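Local coordinates for UDP-N-acetylglucosamine 2-epimerase (Methanocaldococcus jannaschii, PDB 4NES), which catalyses the reversible epimerisation at C-2 of UDP-N-acetylglucosamine, giving UDP-N-acetylmannosamine, the activated donor of ManNAc residues, at the interface of chains A and B. Residues are numbered along the deposited sequence; one frame, centred on the assembly and turned at random. Chains: chain A/B, UDP-N-acetylglucosamine 2-epimerase.

Contact 1 and contact 2 are neighbouring patches of one two-fold symmetric homodimer interface, their C-alpha centres about 10 Å apart. A:Leu135 and B:Ile139 belong to both, and helices 97-108 and 128-138 of the two chains supply most of the rest. Contact 1 is apolar and contains pairs in which a residue meets its own copy; contact 2 lies to one side, where a lysine adds directed polar bonds. Symmetry repeats contact 2, which suggests an apolar centre flanked by two lysine locks. The centre of contact 2 is about 16 Å from A:His207, the presumed active-site histidine; that of contact 1 is about 21 Å from B:His207.

Contact 1: the interface of chains A and B. Residues chain A 104, 135, 138-139; chain B 131, 134-135, 138-139.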
ATOM      1  N   LEU A 104       4.944   5.263   0.454  1.00  7.91           N
ATOM      2  CA  LEU A 104       5.453   4.070  -0.191  1.00  9.97           C
ATOM      3  C   LEU A 104       6.912   4.238  -0.612  1.00  7.41           C
ATOM      4  O   LEU A 104       7.712   3.317  -0.446  1.00  8.79           O
ATOM      5  CB  LEU A 104       4.577   3.700  -1.380  1.00  9.69           C
ATOM      6  CG  LEU A 104       4.949   2.389  -2.067  1.00 11.01           C
ATOM      7  CD1 LEU A 104       5.124   1.261  -1.048  1.00 13.72           C
ATOM      8  CD2 LEU A 104       3.862   2.036  -3.064  1.00 12.30           C
ATOM      9  N   LEU A 135      -3.434   1.921   3.693  1.00  7.82           N
ATOM     10  CA  LEU A 135      -2.101   1.495   3.283  1.00  8.36           C
ATOM     11  C   LEU A 135      -1.018   2.335   3.948  1.00  7.89           C
ATOM     12  O   LEU A 135      -0.035   1.813   4.478  1.00  7.78           O
ATOM     13  CB  LEU A 135      -1.964   1.554   1.762  1.00  7.71           C
ATOM     14  CG  LEU A 135      -2.879   0.590   1.004  1.00  9.52           C
ATOM     15  CD1 LEU A 135      -2.546   0.626  -0.474  1.00 13.29           C
ATOM     16  CD2 LEU A 135      -2.764  -0.827   1.534  1.00 12.57           C
ATOM     17  N   HIS A 138      -0.329   1.492   7.551  1.00  7.13           N
ATOM     18  CA  HIS A 138       0.410   0.267   7.772  1.00  9.42           C
ATOM     19  C   HIS A 138       1.887   0.329   7.422  1.00 10.08           C
ATOM     20  O   HIS A 138       2.615  -0.627   7.671  1.00 12.62           O
ATOM     21  CB  HIS A 138      -0.282  -0.899   7.072  1.00  9.90           C
ATOM     22  CG  HIS A 138      -1.490  -1.364   7.798  1.00 10.16           C
ATOM     23  ND1 HIS A 138      -1.450  -2.356   8.746  1.00 11.30           N
ATOM     24  CD2 HIS A 138      -2.776  -0.923   7.768  1.00 11.16           C
ATOM     25  CE1 HIS A 138      -2.659  -2.533   9.258  1.00 14.81           C
ATOM     26  NE2 HIS A 138      -3.479  -1.667   8.675  1.00 14.55           N
ATOM     27  N   ILE A 139       2.336   1.448   6.862  1.00  7.83           N
ATOM     28  CA  ILE A 139       3.774   1.633   6.662  1.00  9.92           C
ATOM     29  C   ILE A 139       4.323   2.846   7.411  1.00 10.25           C
ATOM     30  O   ILE A 139       5.449   3.283   7.159  1.00 12.94           O
ATOM     31  CB  ILE A 139       4.163   1.689   5.168  1.00 10.22           C
ATOM     32  CG1 ILE A 139       3.227   2.623   4.410  1.00 10.76           C
ATOM     33  CG2 ILE A 139       4.158   0.285   4.562  1.00 14.27           C
ATOM     34  CD1 ILE A 139       3.582   2.773   2.947  1.00 11.87           C
TER
ATOM     35  N   ILE B 131       6.515  -5.426   3.554  1.00  9.90           N
ATOM     36  CA  ILE B 131       5.716  -4.264   3.155  1.00 10.09           C
ATOM     37  C   ILE B 131       4.765  -4.646   2.034  1.00  7.54           C
ATOM     38  O   ILE B 131       3.564  -4.396   2.118  1.00  9.16           O
ATOM     39  CB  ILE B 131       6.597  -3.079   2.716  1.00 10.29           C
ATOM     40  CG1 ILE B 131       7.320  -2.480   3.929  1.00 11.03           C
ATOM     41  CG2 ILE B 131       5.758  -2.007   2.040  1.00 11.89           C
ATOM     42  CD1 ILE B 131       8.503  -1.595   3.569  1.00 16.73           C
ATOM     43  N   VAL B 134       1.924  -7.128   3.301  1.00  8.31           N
ATOM     44  CA  VAL B 134       0.974  -6.483   4.205  1.00  8.28           C
ATOM     45  C   VAL B 134       0.050  -5.546   3.424  1.00  8.70           C
ATOM     46  O   VAL B 134      -1.174  -5.622   3.555  1.00 10.00           O
ATOM     47  CB  VAL B 134       1.681  -5.712   5.337  1.00  9.96           C
ATOM     48  CG1 VAL B 134       0.680  -4.853   6.119  1.00 11.81           C
ATOM     49  CG2 VAL B 134       2.397  -6.662   6.284  1.00 13.86           C
ATOM     50  N   LEU B 135       0.627  -4.697   2.583  1.00  7.82           N
ATOM     51  CA  LEU B 135      -0.182  -3.752   1.820  1.00  8.36           C
ATOM     52  C   LEU B 135      -1.143  -4.472   0.882  1.00  7.89           C
ATOM     53  O   LEU B 135      -2.332  -4.152   0.813  1.00  7.78           O
ATOM     54  CB  LEU B 135       0.712  -2.792   1.037  1.00  7.71           C
ATOM     55  CG  LEU B 135       1.577  -1.877   1.906  1.00  9.52           C
ATOM     56  CD1 LEU B 135       2.298  -0.872   1.030  1.00 13.29           C
ATOM     57  CD2 LEU B 135       0.753  -1.160   2.960  1.00 12.57           C
ATOM     58  N   HIS B 138      -4.183  -5.952   2.534  1.00  7.13           N
ATOM     59  CA  HIS B 138      -5.199  -5.001   2.933  1.00  9.42           C
ATOM     60  C   HIS B 138      -6.010  -4.405   1.795  1.00 10.08           C
ATOM     61  O   HIS B 138      -6.960  -3.669   2.042  1.00 12.62           O
ATOM     62  CB  HIS B 138      -4.587  -3.915   3.812  1.00  9.90           C
ATOM     63  CG  HIS B 138      -4.323  -4.382   5.196  1.00 10.16           C
ATOM     64  ND1 HIS B 138      -5.240  -4.258   6.209  1.00 11.30           N
ATOM     65  CD2 HIS B 138      -3.262  -5.046   5.728  1.00 11.16           C
ATOM     66  CE1 HIS B 138      -4.756  -4.798   7.318  1.00 14.81           C
ATOM     67  NE2 HIS B 138      -3.552  -5.284   7.043  1.00 14.55           N
ATOM     68  N   ILE B 139      -5.654  -4.729   0.555  1.00  7.83           N
ATOM     69  CA  ILE B 139      -6.500  -4.327  -0.571  1.00  9.92           C
ATOM     70  C   ILE B 139      -7.027  -5.519  -1.367  1.00 10.25           C
ATOM     71  O   ILE B 139      -7.545  -5.354  -2.474  1.00 12.94           O
ATOM     72  CB  ILE B 139      -5.803  -3.311  -1.501  1.00 10.22           C
ATOM     73  CG1 ILE B 139      -4.385  -3.768  -1.821  1.00 10.76           C
ATOM     74  CG2 ILE B 139      -5.809  -1.918  -0.871  1.00 14.27           C
ATOM     75  CD1 ILE B 139      -3.658  -2.848  -2.778  1.00 11.87           C
TER
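A:Leu135 and A:His138 each meet their own copies in chain B, which places this patch at the two-fold axis of a helix-to-helix homodimer interface that joins the subunits by apolar packing. Within this patch no nitrogen or oxygen of one chain lies within bonding distance of the other, and the fit here therefore rests on shape. The side chains of A:Leu135 and B:Leu135 cross obliquely, their tips passing so that A:Leu135 CD2 is 3.8 Å from B:Leu135 CD2. The same methyl, A:Leu135 CD2, also comes 3.4 Å from the backbone carbonyl oxygen B:Leu135 O, and the symmetric contact is made in return. CG stands anti to the carbonyl carbon (chi1 -64°) and CD1 is extended (chi2 -174°), an arrangement that spreads the methyl fork towards the partner. Some 56 Å² of A:Leu135 and 62 Å² of B:Leu135 are hidden, more than for any other residue of the patch.

A:Ile139, just past the helix end, packs at about a right angle to two chain B side chains. Its CG2 branch does the touching: A:Ile139 CG2 is 3.8 Å from B:Ile131 CG2 and 4.0 Å from B:Leu135 CD2. The reciprocal pair, B:Ile139 CG2 and A:Leu135 CD2, has the same 4.0 Å spacing.

Beside this aliphatic cluster the imidazoles of A:His138 and B:His138 overlap at their rims. Their planes are about 30° from parallel, and each NE2 lies above the other ring, displaced from its centre; A:His138 CE1 and B:His138 CE1 are 3.6 Å apart. With the rings this near, two positive charges would probably be disfavoured. B:Val134 CG1 adds a looser touch at A:His138 CB, 4.2 Å away.

In the fold, A:Leu135 and A:His138, with their chain B copies, occupy the last turn of helix 128-138 and A:Ile139 begins the connection to strand 142-145, while A:Leu104 approaches from helix 97-108 at the margin.

Contact 2: the interface of chains A and B. Residues chain A 67, 97, 100, 128, 131-132, 135; chain B 104, 107-108, 139.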
ATOM      1  N   HIS A  67      -5.348   7.017 -11.520  1.00  9.72           N
ATOM      2  CA  HIS A  67      -4.647   6.678 -10.283  1.00 10.40           C
ATOM      3  C   HIS A  67      -3.289   6.042 -10.510  1.00  9.29           C
ATOM      4  O   HIS A  67      -2.319   6.399  -9.863  1.00 10.19           O
ATOM      5  CB  HIS A  67      -5.486   5.740  -9.414  1.00  9.35           C
ATOM      6  CG  HIS A  67      -6.703   6.384  -8.840  1.00  9.04           C
ATOM      7  ND1 HIS A  67      -6.644   7.272  -7.786  1.00  9.02           N
ATOM      8  CD2 HIS A  67      -8.009   6.267  -9.164  1.00 10.93           C
ATOM      9  CE1 HIS A  67      -7.862   7.685  -7.498  1.00 10.29           C
ATOM     10  NE2 HIS A  67      -8.714   7.090  -8.317  1.00 12.38           N
ATOM     11  N   ASN A  97      -3.593  10.666  -3.115  1.00  6.76           N
ATOM     12  CA  ASN A  97      -2.586   9.856  -3.800  1.00  8.87           C
ATOM     13  C   ASN A  97      -1.161  10.311  -3.477  1.00  7.35           C
ATOM     14  O   ASN A  97      -0.248   9.493  -3.415  1.00  7.18           O
ATOM     15  CB  ASN A  97      -2.811   9.834  -5.311  1.00  7.55           C
ATOM     16  CG  ASN A  97      -3.980   8.965  -5.713  1.00  8.83           C
ATOM     17  OD1 ASN A  97      -4.540   8.227  -4.900  1.00  8.53           O
ATOM     18  ND2 ASN A  97      -4.353   9.038  -6.988  1.00 10.07           N
ATOM     19  N   LEU A 100      -0.058   8.526  -0.202  1.00  8.53           N
ATOM     20  CA  LEU A 100       0.326   7.139  -0.416  1.00  9.58           C
ATOM     21  C   LEU A 100       1.669   7.042  -1.126  1.00  9.44           C
ATOM     22  O   LEU A 100       2.527   6.263  -0.727  1.00  8.37           O
ATOM     23  CB  LEU A 100      -0.742   6.400  -1.217  1.00  9.79           C
ATOM     24  CG  LEU A 100      -0.369   4.961  -1.578  1.00 10.22           C
ATOM     25  CD1 LEU A 100      -0.219   4.126  -0.318  1.00 14.00           C
ATOM     26  CD2 LEU A 100      -1.407   4.336  -2.526  1.00 12.28           C
ATOM     27  N   PRO A 128     -11.077   5.574  -2.936  1.00 10.66           N
ATOM     28  CA  PRO A 128      -9.613   5.659  -3.035  1.00 12.48           C
ATOM     29  C   PRO A 128      -8.965   6.262  -1.786  1.00  8.30           C
ATOM     30  O   PRO A 128      -7.846   5.874  -1.426  1.00  9.14           O
ATOM     31  CB  PRO A 128      -9.377   6.555  -4.260  1.00 12.80           C
ATOM     32  CG  PRO A 128     -10.676   7.279  -4.481  1.00 18.27           C
ATOM     33  CD  PRO A 128     -11.757   6.384  -3.965  1.00 14.37           C
ATOM     34  N   ILE A 131      -8.463   3.500   0.800  1.00  9.90           N
ATOM     35  CA  ILE A 131      -7.308   2.690   0.404  1.00 10.09           C
ATOM     36  C   ILE A 131      -6.020   3.406   0.770  1.00  7.54           C
ATOM     37  O   ILE A 131      -5.146   2.832   1.418  1.00  9.16           O
ATOM     38  CB  ILE A 131      -7.319   2.365  -1.102  1.00 10.29           C
ATOM     39  CG1 ILE A 131      -8.442   1.371  -1.420  1.00 11.03           C
ATOM     40  CG2 ILE A 131      -5.984   1.784  -1.535  1.00 11.89           C
ATOM     41  CD1 ILE A 131      -8.804   1.297  -2.895  1.00 16.73           C
ATOM     42  N   ASN A 132      -5.919   4.679   0.393  1.00  7.02           N
ATOM     43  CA  ASN A 132      -4.703   5.444   0.640  1.00  7.00           C
ATOM     44  C   ASN A 132      -4.376   5.517   2.121  1.00  7.74           C
ATOM     45  O   ASN A 132      -3.228   5.347   2.535  1.00  8.75           O
ATOM     46  CB  ASN A 132      -4.828   6.858   0.078  1.00  7.76           C
ATOM     47  CG  ASN A 132      -4.784   6.894  -1.434  1.00  8.57           C
ATOM     48  OD1 ASN A 132      -4.303   5.953  -2.072  1.00 10.01           O
ATOM     49  ND2 ASN A 132      -5.293   7.982  -2.023  1.00  8.34           N
ATOM     50  N   LEU A 135      -3.434   1.921   3.693  1.00  7.82           N
ATOM     51  CA  LEU A 135      -2.101   1.495   3.283  1.00  8.36           C
ATOM     52  C   LEU A 135      -1.018   2.335   3.948  1.00  7.89           C
ATOM     53  O   LEU A 135      -0.035   1.813   4.478  1.00  7.78           O
ATOM     54  CB  LEU A 135      -1.964   1.554   1.762  1.00  7.71           C
ATOM     55  CG  LEU A 135      -2.879   0.590   1.004  1.00  9.52           C
ATOM     56  CD1 LEU A 135      -2.546   0.626  -0.474  1.00 13.29           C
ATOM     57  CD2 LEU A 135      -2.764  -0.827   1.534  1.00 12.57           C
TER
ATOM     58  N   LEU B 104      -2.325  -2.674  -6.308  1.00  7.91           N
ATOM     59  CA  LEU B 104      -2.613  -1.263  -6.157  1.00  9.97           C
ATOM     60  C   LEU B 104      -3.336  -0.703  -7.382  1.00  7.41           C
ATOM     61  O   LEU B 104      -4.274   0.082  -7.239  1.00  8.79           O
ATOM     62  CB  LEU B 104      -1.330  -0.491  -5.877  1.00  9.69           C
ATOM     63  CG  LEU B 104      -1.527   0.993  -5.581  1.00 11.01           C
ATOM     64  CD1 LEU B 104      -2.625   1.210  -4.538  1.00 13.72           C
ATOM     65  CD2 LEU B 104      -0.213   1.571  -5.092  1.00 12.30           C
ATOM     66  N   SER B 107      -6.984  -2.231  -7.328  1.00 10.82           N
ATOM     67  CA  SER B 107      -7.807  -1.680  -6.256  1.00 11.53           C
ATOM     68  C   SER B 107      -8.382  -0.309  -6.604  1.00 11.62           C
ATOM     69  O   SER B 107      -9.554  -0.045  -6.340  1.00 11.76           O
ATOM     70  CB  SER B 107      -7.015  -1.620  -4.940  1.00 14.13           C
ATOM     71  OG  SER B 107      -6.038  -0.604  -4.971  1.00 19.96           O
ATOM     72  N   LYS B 108      -7.578   0.560  -7.208  1.00  9.09           N
ATOM     73  CA  LYS B 108      -8.073   1.885  -7.570  1.00  9.83           C
ATOM     74  C   LYS B 108      -9.021   1.841  -8.768  1.00 10.44           C
ATOM     75  O   LYS B 108      -9.826   2.743  -8.956  1.00 12.77           O
ATOM     76  CB  LYS B 108      -6.918   2.852  -7.849  1.00 11.31           C
ATOM     77  CG  LYS B 108      -6.055   3.184  -6.624  1.00 10.75           C
ATOM     78  CD  LYS B 108      -6.833   4.036  -5.612  1.00 11.52           C
ATOM     79  CE  LYS B 108      -5.969   4.426  -4.409  1.00 10.33           C
ATOM     80  NZ  LYS B 108      -4.913   5.433  -4.758  1.00 11.05           N
ATOM     81  N   ILE B 139      -5.654  -4.729   0.555  1.00  7.83           N
ATOM     82  CA  ILE B 139      -6.500  -4.327  -0.571  1.00  9.92           C
ATOM     83  C   ILE B 139      -7.027  -5.519  -1.367  1.00 10.25           C
ATOM     84  O   ILE B 139      -7.545  -5.354  -2.474  1.00 12.94           O
ATOM     85  CB  ILE B 139      -5.803  -3.311  -1.501  1.00 10.22           C
ATOM     86  CG1 ILE B 139      -4.385  -3.768  -1.821  1.00 10.76           C
ATOM     87  CG2 ILE B 139      -5.809  -1.918  -0.871  1.00 14.27           C
ATOM     88  CD1 ILE B 139      -3.658  -2.848  -2.778  1.00 11.87           C
TER
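B:Lys108 reaches across from the C-terminal end of helix 97-108 and ends between the side-chain carbonyls of A:Asn97 and A:Asn132. Its ammonium atom NZ donates a hydrogen bond of 2.8 Å to A:Asn97 OD1 and another of 2.8 Å to A:Asn132 OD1. The first is met tip to tip, with NZ 40° out of the carbonyl plane; the second comes from the side, nearer the plane of its amide. Bends at chi2 (-69°) and chi4 (71°) turn the lysine chain in to this position.

A relay behind the acceptors fixes their orientation. A:Asn132 ND2 donates to A:Asn97 OD1 at 3.0 Å, giving that oxygen two donors, and A:Asn97 ND2 donates nearly straight to A:His67 ND1, also at 3.0 Å. ND1 is thus an acceptor, and the ring proton is likely to be on NE2. The pair of amide oxygens should favour the charged form of the lysine.

The tightly packed part surrounds the methylenes of B:Lys108, which hides 105 Å². A:His67 crosses the chain at about a right angle, with A:His67 CB 3.6 Å from B:Lys108 CB and one ring face towards CD. On another flank A:Pro128 CB is 3.8 Å from B:Lys108 CD, and A:Ile131 runs antiparallel alongside, A:Ile131 CG2 lying 3.9 Å from B:Lys108 CE.

The looser side is marked by small hidden areas, 22 Å² for A:Leu100 and 16 Å² for B:Ser107. A:Leu100 CD2 meets B:Leu104 CD1 tip to tip at 3.9 Å. A:Ile131 spans both parts, its CD1 touching B:Ser107, whose hydroxyl bonds to B:Leu104 O.

The site joins helices 67-85, 97-108 and 128-138 of one subunit to helix 97-108 of the other and to B:Ile139 just past helix 128-138, supplementing the apolar dimer contacts with directional bonds that should hold the subunits in register.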